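Local structure of p-47 protein (Clostridium botulinum E1 str. 'BoNT E Beluga', 5WIX) at residues K347-E352 / N397-I402. The protein is of unknown function but has a TULIP-type, elongated fold resembling bactericidal/permeability-increasing protein, consistent with a role in binding lipids or other hydrophobic molecules. Numbering follows the deposited sequence.
Sequences KKVSFE and NNFTDI
The ring of Phe399 meets Val349 through its CE2 and CZ atoms, while at its edge, near the ring plane, lies the backbone carbonyl of Lys347, whose O is 4.1 Å from Phe399 CD2. One face of the ring carries Asn397 CB, 4.1 Å above the plane and displaced toward the rim. Val349 approaches obliquely: its CG2 reaches Phe399 CZ at 3.7 Å and lies equally near CE2, while Val349 CB stands 4.0 Å from Phe399 CZ. In this TULIP, BPI-like fold, the contact joins the start of the long strand 348-363, just past its turn from strand 328-343, to the first turn of the short helix 399-403. The hairpin leading into the strand carries a G1 beta bulge, in which Lys347 and Lys348 both face Asp343; Lys347, with positive phi (53°), is the residue whose O lies at the ring edge.

Val349 and Phe399 are both buried, and Ile420 of strand 414-422 touches each of them, so the pair belongs to an apolar cluster that also takes in Phe340 and Leu395 around Val349. The two side chains cross at about a right angle. Phe399 CG stands anti to its carbonyl carbon (chi1 -65°), which carries the ring from the first residue of the helix across to the strand. Lys347 begins toward the helix but leads its amine away, and NZ is hydrogen-bonded to the backbone O atoms of Asn344 and Val417. Backbone hydrogen bonding of Val349 with Leu395 and of Phe351 with Phe393 ties the strand to the chain that leads into the helix. Directly before Phe399, Asn398 is the N-cap: its OD1 accepts a weak bond from Asp401 N at 3.3 Å, and its backbone O receives Ile402 N at 3.1 Å.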
ATOM      1  N   LYS A 347      -6.933  -6.727 -15.672  1.00 96.79           N
ATOM      2  CA  LYS A 347      -6.229  -5.953 -14.639  1.00102.30           C
ATOM      3  C   LYS A 347      -5.573  -4.688 -15.218  1.00 85.22           C
ATOM      4  O   LYS A 347      -4.383  -4.433 -15.000  1.00 85.08           O
ATOM      5  CB  LYS A 347      -5.174  -6.825 -13.932  1.00100.03           C
ATOM      6  CG  LYS A 347      -5.524  -8.317 -13.800  1.00103.34           C
ATOM      7  CD  LYS A 347      -6.755  -8.558 -12.937  1.00108.23           C
ATOM      8  CE  LYS A 347      -7.068 -10.042 -12.806  1.00113.51           C
ATOM      9  NZ  LYS A 347      -8.284 -10.280 -11.972  1.00125.63           N
ATOM     10  N   LYS A 348      -6.368  -3.902 -15.945  1.00 76.54           N
ATOM     11  CA  LYS A 348      -5.916  -2.645 -16.550  1.00 74.23           C
ATOM     12  C   LYS A 348      -6.522  -1.413 -15.858  1.00 73.16           C
ATOM     13  O   LYS A 348      -7.737  -1.335 -15.676  1.00 77.29           O
ATOM     14  CB  LYS A 348      -6.273  -2.615 -18.046  1.00 70.18           C
ATOM     15  CG  LYS A 348      -5.558  -3.667 -18.918  1.00 58.59           C
ATOM     16  CD  LYS A 348      -4.035  -3.546 -18.788  1.00 72.84           C
ATOM     17  CE  LYS A 348      -3.304  -4.601 -19.619  1.00 90.34           C
ATOM     18  NZ  LYS A 348      -1.823  -4.372 -19.615  1.00 98.04           N
ATOM     19  N   VAL A 349      -5.682  -0.452 -15.486  1.00 70.96           N
ATOM     20  CA  VAL A 349      -6.172   0.836 -14.988  1.00 72.07           C
ATOM     21  C   VAL A 349      -6.217   1.880 -16.118  1.00 77.64           C
ATOM     22  O   VAL A 349      -5.288   2.012 -16.917  1.00 82.80           O
ATOM     23  CB  VAL A 349      -5.313   1.353 -13.817  1.00 72.57           C
ATOM     24  CG1 VAL A 349      -5.532   2.848 -13.594  1.00 56.00           C
ATOM     25  CG2 VAL A 349      -5.625   0.559 -12.547  1.00 67.77           C
ATOM     26  N   SER A 350      -7.305   2.635 -16.165  1.00 69.98           N
ATOM     27  CA  SER A 350      -7.691   3.382 -17.352  1.00 58.68           C
ATOM     28  C   SER A 350      -8.303   4.687 -16.903  1.00 69.12           C
ATOM     29  O   SER A 350      -8.908   4.765 -15.836  1.00 84.64           O
ATOM     30  CB  SER A 350      -8.696   2.548 -18.165  1.00 70.37           C
ATOM     31  OG  SER A 350      -9.324   3.293 -19.197  1.00 87.53           O
ATOM     32  N   PHE A 351      -8.146   5.727 -17.694  1.00 60.66           N
ATOM     33  CA  PHE A 351      -8.895   6.950 -17.443  1.00 50.63           C
ATOM     34  C   PHE A 351      -9.593   7.394 -18.707  1.00 73.78           C
ATOM     35  O   PHE A 351      -8.983   7.512 -19.788  1.00 72.56           O
ATOM     36  CB  PHE A 351      -7.995   8.060 -16.931  1.00 49.53           C
ATOM     37  CG  PHE A 351      -7.256   7.706 -15.685  1.00 62.40           C
ATOM     38  CD1 PHE A 351      -7.650   8.239 -14.454  1.00 58.25           C
ATOM     39  CD2 PHE A 351      -6.166   6.846 -15.725  1.00 57.35           C
ATOM     40  CE1 PHE A 351      -6.964   7.925 -13.307  1.00 56.76           C
ATOM     41  CE2 PHE A 351      -5.465   6.526 -14.567  1.00 56.15           C
ATOM     42  CZ  PHE A 351      -5.870   7.065 -13.359  1.00 56.61           C
ATOM     43  N   GLU A 352     -10.888   7.624 -18.573  1.00 52.96           N
ATOM     44  CA  GLU A 352     -11.665   8.093 -19.687  1.00 68.16           C
ATOM     45  C   GLU A 352     -12.211   9.481 -19.401  1.00 80.07           C
ATOM     46  O   GLU A 352     -12.102  10.000 -18.289  1.00 77.39           O
ATOM     47  CB  GLU A 352     -12.783   7.110 -19.999  1.00 60.65           C
ATOM     48  CG  GLU A 352     -13.874   7.070 -19.000  1.00 88.39           C
ATOM     49  CD  GLU A 352     -14.830   5.937 -19.277  1.00103.18           C
ATOM     50  OE1 GLU A 352     -14.594   5.227 -20.288  1.00103.51           O
ATOM     51  OE2 GLU A 352     -15.797   5.766 -18.494  1.00 85.34           O
ATOM     52  N   ASN A 397       1.816  -0.074 -15.759  1.00 70.88           N
ATOM     53  CA  ASN A 397       2.385  -0.814 -14.649  1.00 60.14           C
ATOM     54  C   ASN A 397       1.929  -2.246 -14.598  1.00 60.79           C
ATOM     55  O   ASN A 397       0.871  -2.603 -15.137  1.00 61.93           O
ATOM     56  CB  ASN A 397       2.047  -0.125 -13.358  1.00 56.58           C
ATOM     57  CG  ASN A 397       2.555   1.293 -13.340  1.00 75.47           C
ATOM     58  OD1 ASN A 397       1.997   2.164 -14.011  1.00 68.18           O
ATOM     59  ND2 ASN A 397       3.646   1.530 -12.609  1.00 89.30           N
ATOM     60  N   ASN A 398       2.777  -3.079 -14.008  1.00 70.15           N
ATOM     61  CA  ASN A 398       2.391  -4.430 -13.666  1.00 84.09           C
ATOM     62  C   ASN A 398       2.025  -4.420 -12.188  1.00 91.54           C
ATOM     63  O   ASN A 398       2.905  -4.406 -11.331  1.00 98.11           O
ATOM     64  CB  ASN A 398       3.518  -5.410 -13.953  1.00 86.13           C
ATOM     65  CG  ASN A 398       3.106  -6.847 -13.724  1.00101.27           C
ATOM     66  OD1 ASN A 398       2.041  -7.116 -13.159  1.00110.76           O
ATOM     67  ND2 ASN A 398       3.938  -7.786 -14.175  1.00104.96           N
ATOM     68  N   PHE A 399       0.734  -4.397 -11.888  1.00 76.50           N
ATOM     69  CA  PHE A 399       0.312  -4.235 -10.502  1.00 84.75           C
ATOM     70  C   PHE A 399       0.579  -5.477  -9.674  1.00 85.30           C
ATOM     71  O   PHE A 399       0.857  -5.386  -8.477  1.00100.45           O
ATOM     72  CB  PHE A 399      -1.160  -3.867 -10.438  1.00 79.38           C
ATOM     73  CG  PHE A 399      -1.448  -2.541 -11.047  1.00 77.86           C
ATOM     74  CD1 PHE A 399      -1.046  -1.382 -10.407  1.00 71.03           C
ATOM     75  CD2 PHE A 399      -2.084  -2.454 -12.280  1.00 70.41           C
ATOM     76  CE1 PHE A 399      -1.304  -0.166 -10.958  1.00 66.60           C
ATOM     77  CE2 PHE A 399      -2.349  -1.233 -12.835  1.00 62.42           C
ATOM     78  CZ  PHE A 399      -1.956  -0.089 -12.186  1.00 63.39           C
ATOM     79  N   THR A 400       0.519  -6.633 -10.315  1.00 68.20           N
ATOM     80  CA  THR A 400       0.949  -7.854  -9.655  1.00 73.39           C
ATOM     81  C   THR A 400       2.402  -7.717  -9.199  1.00 92.13           C
ATOM     82  O   THR A 400       2.758  -8.157  -8.102  1.00 95.40           O
ATOM     83  CB  THR A 400       0.825  -9.061 -10.575  1.00 71.68           C
ATOM     84  OG1 THR A 400      -0.544  -9.223 -10.977  1.00 79.90           O
ATOM     85  CG2 THR A 400       1.306 -10.300  -9.864  1.00 69.97           C
ATOM     86  N   ASP A 401       3.231  -7.094 -10.040  1.00 82.82           N
ATOM     87  CA  ASP A 401       4.621  -6.859  -9.674  1.00 76.80           C
ATOM     88  C   ASP A 401       4.671  -5.936  -8.456  1.00 75.56           C
ATOM     89  O   ASP A 401       5.482  -6.136  -7.541  1.00 79.94           O
ATOM     90  CB  ASP A 401       5.406  -6.261 -10.847  1.00 91.87           C
ATOM     91  CG  ASP A 401       5.959  -7.318 -11.789  1.00104.50           C
ATOM     92  OD1 ASP A 401       5.694  -8.520 -11.572  1.00103.09           O
ATOM     93  OD2 ASP A 401       6.662  -6.941 -12.755  1.00112.20           O
ATOM     94  N   ILE A 402       3.778  -4.947  -8.443  1.00 76.99           N
ATOM     95  CA  ILE A 402       3.759  -3.927  -7.395  1.00 77.53           C
ATOM     96  C   ILE A 402       3.333  -4.483  -6.046  1.00 85.00           C
ATOM     97  O   ILE A 402       3.950  -4.181  -5.034  1.00100.01           O
ATOM     98  CB  ILE A 402       2.825  -2.754  -7.754  1.00 70.51           C
ATOM     99  CG1 ILE A 402       3.546  -1.765  -8.678  1.00 66.33           C
ATOM    100  CG2 ILE A 402       2.338  -2.033  -6.486  1.00 62.20           C
ATOM    101  CD1 ILE A 402       2.632  -0.677  -9.259  1.00 55.03           C
TER